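Local coordinates for D-isomer specific 2-hydroxyacid dehydrogenase NAD-binding (Xanthobacter autotrophicus, PDB 4XA8), which probably binds a nicotinamide adenine dinucleotide cofactor and acts as an oxidoreductase of the D-isomer specific 2-hydroxyacid dehydrogenase family, at residues A[23-28]-A[292-297]; A[204-207]-A[211-214]; A[246-251]-A[276-281]. All coordinates share one frame; numbering follows the deposited sequence.

Interaction 1: residues A[23-28]-A[292-297]; sequences KSALQA and TAAPQI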
ATOM      1  N   LYS A  23      28.754   7.530   5.013  1.00 32.52           N
ATOM      2  CA  LYS A  23      30.064   7.642   5.644  1.00 32.88           C
ATOM      3  C   LYS A  23      30.175   6.650   6.814  1.00 34.11           C
ATOM      4  O   LYS A  23      31.176   5.931   6.931  1.00 31.64           O
ATOM      5  CB  LYS A  23      30.317   9.075   6.107  1.00 35.97           C
ATOM      6  CG  LYS A  23      31.658   9.303   6.806  1.00 38.84           C
ATOM      7  CD  LYS A  23      31.959  10.785   6.992  1.00 41.82           C
ATOM      8  CE  LYS A  23      33.340  11.008   7.623  1.00 46.27           C
ATOM      9  NZ  LYS A  23      33.826  12.405   7.418  1.00 47.49           N
ATOM     10  N   SER A  24      29.141   6.593   7.643  1.00 33.49           N
ATOM     11  CA  SER A  24      29.135   5.680   8.787  1.00 37.56           C
ATOM     12  C   SER A  24      29.245   4.222   8.380  1.00 37.24           C
ATOM     13  O   SER A  24      30.008   3.457   8.964  1.00 36.78           O
ATOM     14  CB  SER A  24      27.863   5.855   9.583  1.00 40.07           C
ATOM     15  OG  SER A  24      27.907   7.123  10.188  1.00 45.02           O
ATOM     16  N   ALA A  25      28.474   3.860   7.368  1.00 35.69           N
ATOM     17  CA  ALA A  25      28.445   2.501   6.847  1.00 36.28           C
ATOM     18  C   ALA A  25      29.786   2.109   6.196  1.00 34.03           C
ATOM     19  O   ALA A  25      30.319   1.012   6.441  1.00 34.25           O
ATOM     20  CB  ALA A  25      27.287   2.353   5.839  1.00 35.48           C
ATOM     21  N   LEU A  26      30.337   3.008   5.397  1.00 31.70           N
ATOM     22  CA  LEU A  26      31.629   2.767   4.745  1.00 32.23           C
ATOM     23  C   LEU A  26      32.789   2.666   5.756  1.00 33.57           C
ATOM     24  O   LEU A  26      33.608   1.744   5.701  1.00 35.34           O
ATOM     25  CB  LEU A  26      31.882   3.863   3.723  1.00 30.60           C
ATOM     26  CG  LEU A  26      31.035   3.749   2.457  1.00 30.56           C
ATOM     27  CD1 LEU A  26      31.086   5.097   1.749  1.00 31.06           C
ATOM     28  CD2 LEU A  26      31.541   2.631   1.555  1.00 30.63           C
ATOM     29  N   GLN A  27      32.816   3.558   6.733  1.00 35.29           N
ATOM     30  CA  GLN A  27      33.841   3.499   7.775  1.00 39.36           C
ATOM     31  C   GLN A  27      33.645   2.352   8.772  1.00 41.32           C
ATOM     32  O   GLN A  27      34.602   1.950   9.391  1.00 44.68           O
ATOM     33  CB  GLN A  27      33.954   4.844   8.484  1.00 41.71           C
ATOM     34  CG  GLN A  27      34.617   5.865   7.579  1.00 42.87           C
ATOM     35  CD  GLN A  27      34.708   7.260   8.182  1.00 46.34           C
ATOM     36  OE1 GLN A  27      34.083   7.568   9.198  1.00 50.91           O
ATOM     37  NE2 GLN A  27      35.469   8.116   7.532  1.00 48.53           N
ATOM     38  N   ALA A  28      32.425   1.837   8.909  1.00 40.87           N
ATOM     39  CA  ALA A  28      32.173   0.612   9.685  1.00 45.40           C
ATOM     40  C   ALA A  28      32.794  -0.585   8.983  1.00 45.16           C
ATOM     41  O   ALA A  28      33.540  -1.364   9.598  1.00 48.17           O
ATOM     42  CB  ALA A  28      30.669   0.388   9.920  1.00 45.83           C
ATOM     43  N   THR A 292      23.859  -2.375   3.372  1.00 37.60           N
ATOM     44  CA  THR A 292      23.939  -3.532   2.501  1.00 39.12           C
ATOM     45  C   THR A 292      24.756  -3.268   1.247  1.00 39.83           C
ATOM     46  O   THR A 292      25.259  -4.216   0.628  1.00 40.16           O
ATOM     47  CB  THR A 292      22.531  -4.060   2.183  1.00 42.76           C
ATOM     48  OG1 THR A 292      21.752  -3.081   1.503  1.00 45.60           O
ATOM     49  CG2 THR A 292      21.817  -4.400   3.469  1.00 44.30           C
ATOM     50  N   ALA A 293      24.938  -1.994   0.880  1.00 34.00           N
ATOM     51  CA  ALA A 293      25.786  -1.649  -0.290  1.00 35.08           C
ATOM     52  C   ALA A 293      27.283  -1.377   0.042  1.00 32.32           C
ATOM     53  O   ALA A 293      28.161  -1.583  -0.784  1.00 33.12           O
ATOM     54  CB  ALA A 293      25.155  -0.473  -1.057  1.00 33.63           C
ATOM     55  N   ALA A 294      27.578  -0.947   1.271  1.00 33.58           N
ATOM     56  CA  ALA A 294      28.950  -0.550   1.659  1.00 34.16           C
ATOM     57  C   ALA A 294      30.003  -1.632   1.454  1.00 34.90           C
ATOM     58  O   ALA A 294      31.121  -1.319   1.037  1.00 35.87           O
ATOM     59  CB  ALA A 294      28.974  -0.090   3.107  1.00 36.84           C
ATOM     60  N   PRO A 295      29.668  -2.909   1.749  1.00 37.53           N
ATOM     61  CA  PRO A 295      30.641  -3.990   1.586  1.00 39.37           C
ATOM     62  C   PRO A 295      31.162  -4.162   0.178  1.00 39.77           C
ATOM     63  O   PRO A 295      32.379  -4.270   0.010  1.00 41.70           O
ATOM     64  CB  PRO A 295      29.862  -5.233   2.044  1.00 41.39           C
ATOM     65  CG  PRO A 295      28.929  -4.692   3.062  1.00 40.78           C
ATOM     66  CD  PRO A 295      28.477  -3.386   2.486  1.00 37.87           C
ATOM     67  N   GLN A 296      30.278  -4.135  -0.827  1.00 41.13           N
ATOM     68  CA  GLN A 296      30.706  -4.269  -2.232  1.00 40.76           C
ATOM     69  C   GLN A 296      31.520  -3.056  -2.706  1.00 38.02           C
ATOM     70  O   GLN A 296      32.419  -3.209  -3.533  1.00 36.36           O
ATOM     71  CB  GLN A 296      29.541  -4.604  -3.194  1.00 43.85           C
ATOM     72  CG  GLN A 296      28.569  -3.452  -3.475  1.00 47.56           C
ATOM     73  CD  GLN A 296      27.265  -3.854  -4.180  1.00 49.91           C
ATOM     74  OE1 GLN A 296      26.945  -3.324  -5.235  1.00 48.46           O
ATOM     75  NE2 GLN A 296      26.492  -4.770  -3.573  1.00 50.91           N
ATOM     76  N   ILE A 297      31.254  -1.867  -2.152  1.00 34.27           N
ATOM     77  CA  ILE A 297      32.085  -0.694  -2.452  1.00 34.78           C
ATOM     78  C   ILE A 297      33.517  -0.869  -1.880  1.00 36.85           C
ATOM     79  O   ILE A 297      34.530  -0.688  -2.596  1.00 33.96           O
ATOM     80  CB  ILE A 297      31.427   0.601  -1.924  1.00 33.07           C
ATOM     81  CG1 ILE A 297      30.066   0.809  -2.594  1.00 31.97           C
ATOM     82  CG2 ILE A 297      32.356   1.785  -2.138  1.00 34.44           C
ATOM     83  CD1 ILE A 297      29.167   1.829  -1.922  1.00 30.83           C
TER
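The helical bond from Gln27 N to Lys23 O, 2.9 Å long, spans the turn from which Ala25 and Leu26 touch Ala294. No hydrogen bond crosses between 23-28 and 292-297; methyl groups meet each other and backbone carbonyl oxygens. Ala294 CB is the centre of the contact. It lies 3.8 Å from Ala25 O and 4.0 Å from Ala25 CB. Leu26 reaches in with one branch. Its CG lies beside the backbone N, anti to the carbonyl carbon (chi1 -74°), and CD2 comes 4.0 Å from both CB and O of Ala294. The same methyl touches Ile297 CG2 at 3.9 Å, where the two side chains cross at about a right angle. The short segments approach to 8.6 Å between axes and cross at -51°. The second helix is kinked around Pro295, where two backbone N atoms lack a bond to the preceding turn. Trp22 extends the apolar patch by packing on Ala293 and Ile297. The contact thus sets helix 290-306 against helix 19-29 of the N-terminal part. With no hydrogen bond or charge pair between the segments, it rests on van der Waals fit, with the small Ala294 opposite Leu26 where the backbones come nearest.

Interaction 2: residues A[204-207]-A[211-214]; sequences VMLP and ETRG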
ATOM      1  N   VAL A 204       4.578   3.175 -14.673  1.00 22.04           N
ATOM      2  CA  VAL A 204       5.768   3.359 -15.531  1.00 22.60           C
ATOM      3  C   VAL A 204       7.023   2.754 -14.866  1.00 23.16           C
ATOM      4  O   VAL A 204       7.472   3.223 -13.794  1.00 24.49           O
ATOM      5  CB  VAL A 204       6.071   4.835 -15.783  1.00 23.88           C
ATOM      6  CG1 VAL A 204       7.242   4.963 -16.775  1.00 26.04           C
ATOM      7  CG2 VAL A 204       4.850   5.552 -16.339  1.00 25.13           C
ATOM      8  N   MET A 205       7.583   1.724 -15.484  1.00 23.20           N
ATOM      9  CA  MET A 205       8.759   1.025 -15.002  1.00 25.63           C
ATOM     10  C   MET A 205       9.759   0.769 -16.159  1.00 29.80           C
ATOM     11  O   MET A 205      10.419  -0.282 -16.209  1.00 30.52           O
ATOM     12  CB  MET A 205       8.400  -0.317 -14.355  1.00 25.40           C
ATOM     13  CG  MET A 205       7.346  -0.172 -13.296  1.00 25.20           C
ATOM     14  SD  MET A 205       7.109  -1.714 -12.373  1.00 25.72           S
ATOM     15  CE  MET A 205       8.647  -1.770 -11.491  1.00 25.80           C
ATOM     16  N   LEU A 206       9.862   1.722 -17.087  1.00 29.32           N
ATOM     17  CA  LEU A 206      10.754   1.541 -18.245  1.00 33.61           C
ATOM     18  C   LEU A 206      12.154   1.991 -17.905  1.00 36.06           C
ATOM     19  O   LEU A 206      12.324   3.050 -17.361  1.00 37.28           O
ATOM     20  CB  LEU A 206      10.271   2.392 -19.398  1.00 34.79           C
ATOM     21  CG  LEU A 206       9.119   1.830 -20.172  1.00 35.55           C
ATOM     22  CD1 LEU A 206       8.486   2.969 -20.937  1.00 38.57           C
ATOM     23  CD2 LEU A 206       9.618   0.722 -21.095  1.00 39.06           C
ATOM     24  N   PRO A 207      13.171   1.201 -18.223  1.00 43.58           N
ATOM     25  CA  PRO A 207      14.505   1.838 -18.141  1.00 49.35           C
ATOM     26  C   PRO A 207      14.619   3.024 -19.104  1.00 50.78           C
ATOM     27  O   PRO A 207      13.990   2.971 -20.176  1.00 48.38           O
ATOM     28  CB  PRO A 207      15.468   0.722 -18.557  1.00 49.57           C
ATOM     29  CG  PRO A 207      14.644  -0.241 -19.333  1.00 47.55           C
ATOM     30  CD  PRO A 207      13.210  -0.112 -18.889  1.00 45.00           C
ATOM     31  N   GLU A 211      15.511   5.524 -26.825  1.00 58.45           N
ATOM     32  CA  GLU A 211      14.211   5.060 -27.334  1.00 57.98           C
ATOM     33  C   GLU A 211      13.025   5.172 -26.317  1.00 54.41           C
ATOM     34  O   GLU A 211      11.855   5.174 -26.710  1.00 56.24           O
ATOM     35  CB  GLU A 211      14.361   3.622 -27.838  1.00 58.28           C
ATOM     36  CG  GLU A 211      13.076   3.003 -28.353  1.00 59.24           C
ATOM     37  N   THR A 212      13.309   5.268 -25.020  1.00 50.16           N
ATOM     38  CA  THR A 212      12.233   5.437 -24.045  1.00 46.13           C
ATOM     39  C   THR A 212      12.165   6.841 -23.501  1.00 46.47           C
ATOM     40  O   THR A 212      11.191   7.174 -22.854  1.00 41.05           O
ATOM     41  CB  THR A 212      12.369   4.481 -22.862  1.00 43.67           C
ATOM     42  OG1 THR A 212      13.538   4.827 -22.092  1.00 44.62           O
ATOM     43  CG2 THR A 212      12.415   3.049 -23.350  1.00 42.99           C
ATOM     44  N   ARG A 213      13.193   7.673 -23.755  1.00 47.45           N
ATOM     45  CA  ARG A 213      13.172   9.033 -23.246  1.00 48.42           C
ATOM     46  C   ARG A 213      11.983   9.714 -23.875  1.00 47.71           C
ATOM     47  O   ARG A 213      11.785   9.580 -25.069  1.00 47.90           O
ATOM     48  CB  ARG A 213      14.457   9.813 -23.581  1.00 53.44           C
ATOM     49  CG  ARG A 213      14.360  11.293 -23.210  1.00 56.24           C
ATOM     50  CD  ARG A 213      15.540  12.080 -23.738  1.00 62.96           C
ATOM     51  NE  ARG A 213      16.729  11.730 -22.979  1.00 64.68           N
ATOM     52  CZ  ARG A 213      17.040  12.227 -21.791  1.00 64.14           C
ATOM     53  NH1 ARG A 213      16.273  13.140 -21.201  1.00 62.90           N
ATOM     54  NH2 ARG A 213      18.141  11.805 -21.195  1.00 67.55           N
ATOM     55  N   GLY A 214      11.175  10.391 -23.063  1.00 45.82           N
ATOM     56  CA  GLY A 214       9.956  11.052 -23.529  1.00 45.63           C
ATOM     57  C   GLY A 214       8.903  10.171 -24.211  1.00 44.84           C
ATOM     58  O   GLY A 214       8.056  10.677 -24.962  1.00 41.05           O
TER
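Thr212 lays its side chain against the carbonyl oxygen of Pro207, with three of its atoms close to that oxygen. The hydroxyl is the polar one. Thr212 OG1 donates a hydrogen bond of 2.7 Å to Pro207 O. It meets the oxygen in the carbonyl plane, on a lone pair, with a C=O...donor angle of 132°. CB and CG2 of Thr212 both lie 3.5 Å from the same Pro207 O. With chi1 at 67°, OG1 sits between the backbone N and the carbonyl carbon of Thr212; this rotation turns it to Pro207 O and leaves CG2 next to Leu206. Thr212 CG2 makes a looser contact with Leu206 CD2 at 4.3 Å. The hydroxyl has a second partner in Thr209 N, whose bond it accepts. It therefore links Thr212 to the backbone at Pro207 and Thr209, in the loop after strand 201-204 of the Rossmann-type domain. A valine in place of Thr212 would probably leave Pro207 O and Thr209 N without their common partner and the loop freer to move. Leu206 is buried, packing on Leu150 and Leu215. Its side chain is about 5 Å from that of Ala234, an NADPH-binding residue, although no cofactor is bound to this chain. One hydroxyl acting as both donor and acceptor makes a directional link, which is likely to restrain the loop near the cofactor site.

Interaction 3: residues A[246-251]-A[276-281]; sequences AALRSG and DNVLVT
Leu248 reaches from the helix with both of its methyl branches. CD1 meets Val278 CG2 at 3.7 Å, and the two side chains cross at about a right angle. CD2 lies 4.1 Å from Asn277 ND2, as the leucine and the amide slide past each other in opposite directions. This second contact is van der Waals only. No hydrogen bond joins the two segments. The leucine CG is beside the backbone N and anti to the carbonyl carbon (chi1 -78°), which sends CD1 to Val278 on the strand and CD2 to Asn277 just before it. ND2 of Asn277 is satisfied elsewhere: it donates to Ala254 O, so the amide is anchored while its nitrogen also borders the leucine. Ile253 and Leu272 pack on Leu248 as well.

Helix 241-250 is the crossover of a beta-alpha-beta unit, linking the parallel strands 228-232 and 253-258. Strand 278-280 lies next to 253-258, at the border of the seven-stranded Rossmann-type sheet within this chain. The contact fastens helix to sheet there, through one leucine that spans the strand and the residue leading into it. Gly251 ends the helix in a Schellman motif, with positive phi (82°) and a weak 3.3 Å bond from Gly251 N to Leu248 O. The motif therefore closes on the backbone of the very residue that makes the contact. Ser250 OG adds a bond of 3.2 Å to Ala247 O, with the donor 40° out of the carbonyl plane. Gln129 of the second subunit bonds to Val278 O through NE2 and to Val280 N through OE1, bringing the dimer partner to the strand edge.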
ATOM      1  N   ALA A 246      -0.340  18.789 -17.497  1.00 37.41           N
ATOM      2  CA  ALA A 246      -1.478  19.209 -18.301  1.00 38.60           C
ATOM      3  C   ALA A 246      -2.630  18.206 -18.220  1.00 37.08           C
ATOM      4  O   ALA A 246      -3.784  18.586 -17.995  1.00 37.96           O
ATOM      5  CB  ALA A 246      -1.063  19.458 -19.754  1.00 41.47           C
ATOM      6  N   ALA A 247      -2.314  16.929 -18.316  1.00 34.61           N
ATOM      7  CA  ALA A 247      -3.344  15.874 -18.189  1.00 34.55           C
ATOM      8  C   ALA A 247      -4.001  15.820 -16.799  1.00 34.42           C
ATOM      9  O   ALA A 247      -5.189  15.536 -16.672  1.00 36.21           O
ATOM     10  CB  ALA A 247      -2.751  14.528 -18.565  1.00 32.32           C
ATOM     11  N   LEU A 248      -3.222  16.110 -15.769  1.00 33.81           N
ATOM     12  CA  LEU A 248      -3.733  16.186 -14.426  1.00 34.77           C
ATOM     13  C   LEU A 248      -4.659  17.390 -14.275  1.00 38.70           C
ATOM     14  O   LEU A 248      -5.703  17.291 -13.636  1.00 39.11           O
ATOM     15  CB  LEU A 248      -2.571  16.275 -13.424  1.00 34.66           C
ATOM     16  CG  LEU A 248      -1.870  14.942 -13.126  1.00 32.33           C
ATOM     17  CD1 LEU A 248      -0.543  15.103 -12.397  1.00 32.00           C
ATOM     18  CD2 LEU A 248      -2.792  14.065 -12.306  1.00 31.02           C
ATOM     19  N   ARG A 249      -4.270  18.513 -14.849  1.00 40.22           N
ATOM     20  CA  ARG A 249      -5.115  19.718 -14.783  1.00 43.92           C
ATOM     21  C   ARG A 249      -6.450  19.567 -15.544  1.00 42.53           C
ATOM     22  O   ARG A 249      -7.461  20.103 -15.131  1.00 44.22           O
ATOM     23  CB  ARG A 249      -4.360  20.936 -15.326  1.00 45.35           C
ATOM     24  CG  ARG A 249      -3.200  21.420 -14.486  1.00 47.95           C
ATOM     25  CD  ARG A 249      -2.896  22.866 -14.846  1.00 53.91           C
ATOM     26  NE  ARG A 249      -1.548  23.314 -14.480  1.00 58.13           N
ATOM     27  CZ  ARG A 249      -1.147  23.693 -13.260  1.00 57.86           C
ATOM     28  NH1 ARG A 249      -1.962  23.652 -12.199  1.00 60.70           N
ATOM     29  NH2 ARG A 249       0.108  24.096 -13.086  1.00 55.68           N
ATOM     30  N   SER A 250      -6.471  18.835 -16.641  1.00 40.68           N
ATOM     31  CA  SER A 250      -7.701  18.692 -17.410  1.00 40.90           C
ATOM     32  C   SER A 250      -8.621  17.593 -16.850  1.00 39.87           C
ATOM     33  O   SER A 250      -9.765  17.408 -17.327  1.00 39.76           O
ATOM     34  CB  SER A 250      -7.353  18.375 -18.859  1.00 41.03           C
ATOM     35  OG  SER A 250      -6.754  17.073 -18.934  1.00 39.72           O
ATOM     36  N   GLY A 251      -8.115  16.820 -15.899  1.00 39.13           N
ATOM     37  CA  GLY A 251      -8.839  15.689 -15.371  1.00 37.99           C
ATOM     38  C   GLY A 251      -8.716  14.450 -16.235  1.00 37.12           C
ATOM     39  O   GLY A 251      -9.374  13.478 -15.958  1.00 37.57           O
ATOM     40  N   ASP A 276      -3.783  18.114  -4.623  1.00 36.08           N
ATOM     41  CA  ASP A 276      -4.495  17.176  -3.782  1.00 41.65           C
ATOM     42  C   ASP A 276      -4.560  15.755  -4.283  1.00 38.70           C
ATOM     43  O   ASP A 276      -4.641  14.812  -3.469  1.00 41.87           O
ATOM     44  CB  ASP A 276      -5.960  17.622  -3.647  1.00 49.82           C
ATOM     45  CG  ASP A 276      -6.246  18.278  -2.357  1.00 56.67           C
ATOM     46  OD1 ASP A 276      -5.620  17.854  -1.365  1.00 64.28           O
ATOM     47  OD2 ASP A 276      -7.120  19.185  -2.315  1.00 65.35           O
ATOM     48  N   ASN A 277      -4.599  15.602  -5.605  1.00 35.97           N
ATOM     49  CA  ASN A 277      -4.682  14.269  -6.243  1.00 32.51           C
ATOM     50  C   ASN A 277      -3.366  13.640  -6.707  1.00 30.56           C
ATOM     51  O   ASN A 277      -3.366  12.664  -7.463  1.00 30.30           O
ATOM     52  CB  ASN A 277      -5.657  14.343  -7.402  1.00 34.45           C
ATOM     53  CG  ASN A 277      -5.277  15.387  -8.411  1.00 34.90           C
ATOM     54  OD1 ASN A 277      -4.601  16.363  -8.077  1.00 36.98           O
ATOM     55  ND2 ASN A 277      -5.726  15.223  -9.613  1.00 35.17           N
ATOM     56  N   VAL A 278      -2.237  14.222  -6.278  1.00 30.35           N
ATOM     57  CA  VAL A 278      -0.917  13.699  -6.537  1.00 28.40           C
ATOM     58  C   VAL A 278      -0.249  13.391  -5.187  1.00 27.91           C
ATOM     59  O   VAL A 278      -0.311  14.225  -4.266  1.00 26.37           O
ATOM     60  CB  VAL A 278      -0.035  14.712  -7.288  1.00 28.89           C
ATOM     61  CG1 VAL A 278       1.367  14.196  -7.439  1.00 29.28           C
ATOM     62  CG2 VAL A 278      -0.610  15.042  -8.649  1.00 30.59           C
ATOM     63  N   LEU A 279       0.376  12.213  -5.074  1.00 25.63           N
ATOM     64  CA  LEU A 279       1.303  11.913  -3.980  1.00 26.14           C
ATOM     65  C   LEU A 279       2.707  11.965  -4.534  1.00 26.63           C
ATOM     66  O   LEU A 279       3.039  11.271  -5.539  1.00 25.59           O
ATOM     67  CB  LEU A 279       1.038  10.524  -3.342  1.00 27.14           C
ATOM     68  CG  LEU A 279       2.069  10.005  -2.302  1.00 28.11           C
ATOM     69  CD1 LEU A 279       2.236  10.975  -1.142  1.00 31.43           C
ATOM     70  CD2 LEU A 279       1.690   8.627  -1.765  1.00 28.86           C
ATOM     71  N   VAL A 280       3.499  12.859  -3.958  1.00 25.49           N
ATOM     72  CA  VAL A 280       4.914  13.020  -4.306  1.00 27.25           C
ATOM     73  C   VAL A 280       5.688  12.215  -3.273  1.00 26.93           C
ATOM     74  O   VAL A 280       5.511  12.399  -2.045  1.00 27.43           O
ATOM     75  CB  VAL A 280       5.361  14.497  -4.224  1.00 29.49           C
ATOM     76  CG1 VAL A 280       6.894  14.606  -4.298  1.00 30.89           C
ATOM     77  CG2 VAL A 280       4.741  15.299  -5.349  1.00 30.75           C
ATOM     78  N   THR A 281       6.478  11.275  -3.762  1.00 27.61           N
ATOM     79  CA  THR A 281       7.401  10.533  -2.937  1.00 29.07           C
ATOM     80  C   THR A 281       8.852  10.808  -3.380  1.00 29.25           C
ATOM     81  O   THR A 281       9.168  10.821  -4.565  1.00 28.96           O
ATOM     82  CB  THR A 281       7.100   9.016  -2.866  1.00 31.19           C
ATOM     83  OG1 THR A 281       7.126   8.373  -4.149  1.00 30.22           O
ATOM     84  CG2 THR A 281       5.715   8.722  -2.162  1.00 33.20           C
TER

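The three contacts are separate. Interactions 2 and 3 both belong to the Rossmann-type NAD-binding domain, with centres 20 Å apart and nearest atoms about 11 Å apart. Interaction 1 lies on the other side of the chain's centre, 31 Å from interaction 2 and 38 Å from interaction 3, centre to centre. It joins helix 290-306, the next helix after strand 278-280 of interaction 3, back to the N-terminal part. At the NADPH site, Leu206 of interaction 2 has its side chain about 5 Å from that of Ala234. Interaction 3 reaches the site through Thr281, whose OG1 bonds to Asp259 OD1. The side chain of Ile297 in interaction 1 is about 10 Å from that of Arg97.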